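Putative peptidyl-arginine deiminase (Chlorobium tepidum, PDB 1XKN) probably hydrolyses guanidinium groups as a deiminase of the Porphyromonas-type peptidyl-arginine deiminase family, with agmatine or protein arginine as possible substrates. Local coordinates at residues A[18-30]-A[86-100]. Numbering follows the deposited sequence.
Sequences TWLSWPHKLESWP and HRIPTNDAWCRDHGP
Ser21 and His98 make a direct hydrogen bond between two chain segments that leave the C-terminal ends of parallel strands 15-21 and 83-87, both flanking strand 52-57 in one mixed sheet, consistent with the alpha/beta propeller (pentein) fold of the guanidino-group-modifying enzymes. Here water does much of the joining. The hydrogen bond, 3.1 Å from Ser21 OG to His98 NE2, meets the edge of the imidazole, its direction left open. On the ring's other nitrogen, His98 ND1 gives a weak bond to Asp92 OD1, which also accepts from Trp94 N in an Asx turn, while Asp92 OD2 is held by Tyr120.

Five waters bridge backbones, hydroxyls and an indole N-H. One accepts from Ser21 N and donates to Ala93 O at 2.7 Å; two more connect Trp22 O with Thr90 OG1, another ties Ser28 OG to Ala93 N, and the fifth links Ser28 OG to Trp94 NE1, from which it accepts at 2.7 Å.

Apolar and aromatic packing completes the seam. With CG anti to its carbonyl carbon (chi1 -77°), Trp19 sends CH2 over the centre of the His86 ring, 3.7 Å from His86 CE1, the planes inclined at 38°. Pro100 CG lies over one face of the same indole, and Cys95 SG touches Trp19 CB. Farther along, the six-membered rings of Trp29 and Trp94 lie side by side, planes at 47°, with Trp29 CZ2 4.0 Å from Trp94 CH2; Trp29 NE1 is hydrogen-bonded to Leu330 O. Ala93 CB sits at the Trp29 ring edge, 4.1 Å from Trp29 CH2.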
# COMPACT_ATOMS: atom_id res chain seq x y z
N THR A 18 12.03 -0.41 1.47
CA THR A 18 10.63 -0.12 1.77
C THR A 18 10.66 1.28 2.35
O THR A 18 11.54 1.61 3.15
CB THR A 18 10.02 -1.05 2.83
OG1 THR A 18 9.92 -2.38 2.31
CG2 THR A 18 8.61 -0.56 3.20
N TRP A 19 9.72 2.12 1.91
CA TRP A 19 9.64 3.48 2.40
C TRP A 19 8.53 3.67 3.43
O TRP A 19 7.48 3.03 3.36
CB TRP A 19 9.39 4.45 1.25
CG TRP A 19 10.62 4.73 0.45
CD1 TRP A 19 11.17 3.94 -0.51
CD2 TRP A 19 11.50 5.85 0.61
NE1 TRP A 19 12.34 4.49 -0.96
CE2 TRP A 19 12.57 5.66 -0.29
CE3 TRP A 19 11.49 6.99 1.42
CZ2 TRP A 19 13.62 6.58 -0.41
CZ3 TRP A 19 12.54 7.90 1.31
CH2 TRP A 19 13.59 7.68 0.40
N LEU A 20 8.79 4.57 4.37
CA LEU A 20 7.86 4.92 5.43
C LEU A 20 7.94 6.42 5.67
O LEU A 20 8.96 7.04 5.39
CB LEU A 20 8.24 4.22 6.74
CG LEU A 20 8.32 2.70 6.79
CD1 LEU A 20 8.86 2.27 8.15
CD2 LEU A 20 6.94 2.10 6.54
N SER A 21 6.85 6.99 6.18
CA SER A 21 6.79 8.40 6.52
C SER A 21 6.46 8.39 8.01
O SER A 21 5.32 8.13 8.39
CB SER A 21 5.69 9.12 5.73
OG SER A 21 6.04 9.27 4.36
N TRP A 22 7.47 8.65 8.84
CA TRP A 22 7.30 8.64 10.29
C TRP A 22 6.11 9.50 10.72
O TRP A 22 5.94 10.62 10.24
CB TRP A 22 8.58 9.12 10.97
CG TRP A 22 8.69 8.67 12.39
CD1 TRP A 22 8.42 9.41 13.51
CD2 TRP A 22 9.01 7.35 12.84
NE1 TRP A 22 8.55 8.63 14.63
CE2 TRP A 22 8.91 7.36 14.25
CE3 TRP A 22 9.37 6.16 12.20
CZ2 TRP A 22 9.16 6.22 15.03
CZ3 TRP A 22 9.61 5.03 12.97
CH2 TRP A 22 9.51 5.07 14.37
N PRO A 23 5.28 8.98 11.63
CA PRO A 23 4.10 9.69 12.12
C PRO A 23 4.36 10.91 13.00
O PRO A 23 5.29 10.93 13.80
CB PRO A 23 3.35 8.61 12.88
CG PRO A 23 4.46 7.83 13.49
CD PRO A 23 5.41 7.68 12.31
N HIS A 24 3.52 11.93 12.84
CA HIS A 24 3.64 13.15 13.64
C HIS A 24 2.34 13.94 13.64
O HIS A 24 2.15 14.81 14.48
CB HIS A 24 4.78 14.03 13.12
CG HIS A 24 4.59 14.51 11.72
ND1 HIS A 24 4.98 13.78 10.62
CD2 HIS A 24 4.01 15.63 11.23
CE1 HIS A 24 4.66 14.44 9.52
NE2 HIS A 24 4.07 15.56 9.86
N LYS A 25 1.44 13.63 12.71
CA LYS A 25 0.17 14.33 12.62
C LYS A 25 -0.81 13.85 13.69
O LYS A 25 -1.48 12.83 13.52
CB LYS A 25 -0.44 14.14 11.23
CG LYS A 25 -1.68 14.98 10.96
CD LYS A 25 -2.23 14.73 9.57
CE LYS A 25 -3.48 15.55 9.31
NZ LYS A 25 -4.08 15.26 7.98
N LEU A 26 -0.88 14.59 14.79
CA LEU A 26 -1.77 14.24 15.91
C LEU A 26 -3.22 14.10 15.45
O LEU A 26 -3.97 13.29 15.99
CB LEU A 26 -1.67 15.31 17.00
CG LEU A 26 -0.27 15.58 17.55
CD1 LEU A 26 -0.33 16.73 18.54
CD2 LEU A 26 0.30 14.34 18.21
N GLU A 27 -3.61 14.90 14.46
CA GLU A 27 -4.96 14.90 13.91
C GLU A 27 -5.35 13.59 13.23
O GLU A 27 -6.53 13.32 13.02
CB GLU A 27 -5.12 16.04 12.90
CG GLU A 27 -5.78 17.28 13.44
CD GLU A 27 -7.25 17.07 13.76
OE1 GLU A 27 -7.91 18.04 14.17
OE2 GLU A 27 -7.74 15.93 13.61
N SER A 28 -4.35 12.79 12.87
CA SER A 28 -4.62 11.52 12.21
C SER A 28 -5.13 10.49 13.22
O SER A 28 -5.91 9.60 12.87
CB SER A 28 -3.35 10.99 11.54
OG SER A 28 -2.95 11.83 10.48
N TRP A 29 -4.68 10.62 14.46
CA TRP A 29 -5.08 9.72 15.54
C TRP A 29 -5.56 10.59 16.69
O TRP A 29 -5.00 10.55 17.79
CB TRP A 29 -3.87 8.88 15.98
CG TRP A 29 -3.34 7.96 14.91
CD1 TRP A 29 -3.77 6.70 14.63
CD2 TRP A 29 -2.27 8.24 13.99
NE1 TRP A 29 -3.04 6.17 13.58
CE2 TRP A 29 -2.12 7.10 13.17
CE3 TRP A 29 -1.43 9.34 13.76
CZ2 TRP A 29 -1.16 7.02 12.15
CZ3 TRP A 29 -0.48 9.27 12.75
CH2 TRP A 29 -0.36 8.11 11.96
N PRO A 30 -6.64 11.37 16.47
CA PRO A 30 -7.18 12.27 17.49
C PRO A 30 -7.45 11.66 18.86
O PRO A 30 -8.29 10.78 19.01
CB PRO A 30 -8.45 12.82 16.83
CG PRO A 30 -8.89 11.69 15.96
CD PRO A 30 -7.58 11.22 15.35
N HIS A 86 15.65 10.18 5.99
CA HIS A 86 15.71 11.23 5.00
C HIS A 86 14.92 12.42 5.50
O HIS A 86 13.79 12.27 5.98
CB HIS A 86 15.12 10.77 3.67
CG HIS A 86 15.81 9.58 3.09
ND1 HIS A 86 15.59 8.29 3.54
CD2 HIS A 86 16.77 9.48 2.14
CE1 HIS A 86 16.37 7.46 2.88
NE2 HIS A 86 17.10 8.15 2.02
N ARG A 87 15.51 13.61 5.41
CA ARG A 87 14.83 14.82 5.83
C ARG A 87 13.91 15.20 4.68
O ARG A 87 14.31 15.91 3.76
CB ARG A 87 15.83 15.94 6.11
CG ARG A 87 15.16 17.22 6.59
CD ARG A 87 16.15 18.35 6.84
NE ARG A 87 16.94 18.14 8.05
CZ ARG A 87 17.73 19.07 8.60
NH1 ARG A 87 17.83 20.26 8.03
NH2 ARG A 87 18.40 18.81 9.70
N ILE A 88 12.69 14.67 4.73
CA ILE A 88 11.68 14.93 3.71
C ILE A 88 10.37 15.22 4.43
O ILE A 88 9.81 14.34 5.10
CB ILE A 88 11.51 13.70 2.78
CG1 ILE A 88 12.80 13.47 1.98
CG2 ILE A 88 10.33 13.91 1.84
CD1 ILE A 88 12.70 12.36 0.94
N PRO A 89 9.87 16.45 4.32
CA PRO A 89 8.62 16.83 4.98
C PRO A 89 7.40 16.05 4.51
O PRO A 89 7.27 15.72 3.33
CB PRO A 89 8.51 18.32 4.68
CG PRO A 89 9.15 18.44 3.35
CD PRO A 89 10.38 17.57 3.50
N THR A 90 6.51 15.76 5.45
CA THR A 90 5.29 15.04 5.16
C THR A 90 4.18 15.65 6.00
O THR A 90 4.44 16.26 7.04
CB THR A 90 5.39 13.54 5.51
OG1 THR A 90 5.47 13.38 6.94
CG2 THR A 90 6.63 12.92 4.87
N ASN A 91 2.94 15.50 5.55
CA ASN A 91 1.80 16.00 6.29
C ASN A 91 1.17 14.84 7.05
O ASN A 91 0.75 15.00 8.20
CB ASN A 91 0.76 16.62 5.35
CG ASN A 91 1.31 17.82 4.59
OD1 ASN A 91 1.56 17.75 3.40
ND2 ASN A 91 1.50 18.93 5.30
N ASP A 92 1.11 13.68 6.40
CA ASP A 92 0.57 12.47 7.02
C ASP A 92 1.53 11.30 6.83
O ASP A 92 2.56 11.44 6.17
CB ASP A 92 -0.82 12.11 6.45
CG ASP A 92 -0.80 11.85 4.95
OD1 ASP A 92 0.10 11.13 4.46
OD2 ASP A 92 -1.72 12.34 4.26
N ALA A 93 1.20 10.14 7.40
CA ALA A 93 2.07 8.97 7.31
C ALA A 93 1.65 7.94 6.26
O ALA A 93 2.21 6.85 6.21
CB ALA A 93 2.16 8.30 8.67
N TRP A 94 0.68 8.28 5.41
CA TRP A 94 0.18 7.35 4.41
C TRP A 94 1.07 7.27 3.17
O TRP A 94 0.67 7.64 2.05
CB TRP A 94 -1.24 7.75 4.04
CG TRP A 94 -2.07 8.04 5.26
CD1 TRP A 94 -2.75 9.20 5.53
CD2 TRP A 94 -2.29 7.18 6.39
NE1 TRP A 94 -3.36 9.11 6.76
CE2 TRP A 94 -3.10 7.89 7.30
CE3 TRP A 94 -1.87 5.88 6.72
CZ2 TRP A 94 -3.50 7.34 8.53
CZ3 TRP A 94 -2.28 5.34 7.94
CH2 TRP A 94 -3.08 6.07 8.83
N CYS A 95 2.28 6.75 3.38
CA CYS A 95 3.27 6.61 2.32
C CYS A 95 2.78 5.78 1.14
O CYS A 95 3.25 5.96 0.01
CB CYS A 95 4.55 5.99 2.91
SG CYS A 95 6.03 6.28 1.91
N ARG A 96 1.84 4.88 1.38
CA ARG A 96 1.30 4.05 0.30
C ARG A 96 0.59 4.93 -0.72
O ARG A 96 0.71 4.72 -1.93
CB ARG A 96 0.31 3.03 0.87
CG ARG A 96 -0.48 2.26 -0.19
CD ARG A 96 0.44 1.43 -1.07
NE ARG A 96 1.30 0.57 -0.27
CZ ARG A 96 2.26 -0.20 -0.78
NH1 ARG A 96 3.00 -0.94 0.03
NH2 ARG A 96 2.47 -0.23 -2.08
N ASP A 97 -0.15 5.92 -0.22
CA ASP A 97 -0.93 6.80 -1.08
C ASP A 97 -0.21 8.03 -1.65
O ASP A 97 -0.49 8.42 -2.78
CB ASP A 97 -2.19 7.23 -0.32
CG ASP A 97 -3.07 6.05 0.04
OD1 ASP A 97 -3.98 6.22 0.87
OD2 ASP A 97 -2.87 4.96 -0.54
N HIS A 98 0.70 8.63 -0.89
CA HIS A 98 1.42 9.81 -1.37
C HIS A 98 2.86 9.47 -1.76
O HIS A 98 3.54 10.28 -2.40
CB HIS A 98 1.41 10.91 -0.28
CG HIS A 98 2.25 10.61 0.93
ND1 HIS A 98 1.74 10.64 2.21
CD2 HIS A 98 3.56 10.32 1.05
CE1 HIS A 98 2.71 10.37 3.07
NE2 HIS A 98 3.82 10.18 2.39
N GLY A 99 3.29 8.27 -1.39
CA GLY A 99 4.65 7.81 -1.64
C GLY A 99 5.11 7.55 -3.07
O GLY A 99 4.32 7.58 -4.01
N PRO A 100 6.41 7.25 -3.25
CA PRO A 100 7.00 6.99 -4.56
C PRO A 100 6.54 5.73 -5.30
O PRO A 100 6.82 4.61 -4.89
CB PRO A 100 8.50 6.95 -4.25
CG PRO A 100 8.53 6.32 -2.91
CD PRO A 100 7.39 7.02 -2.17
O HOH W 1 4.54 5.62 6.80
O HOH W 2 7.30 11.99 8.34
O HOH W 3 3.83 11.47 8.80
O HOH W 4 -0.73 10.54 9.57
O HOH W 5 -4.66 11.09 8.12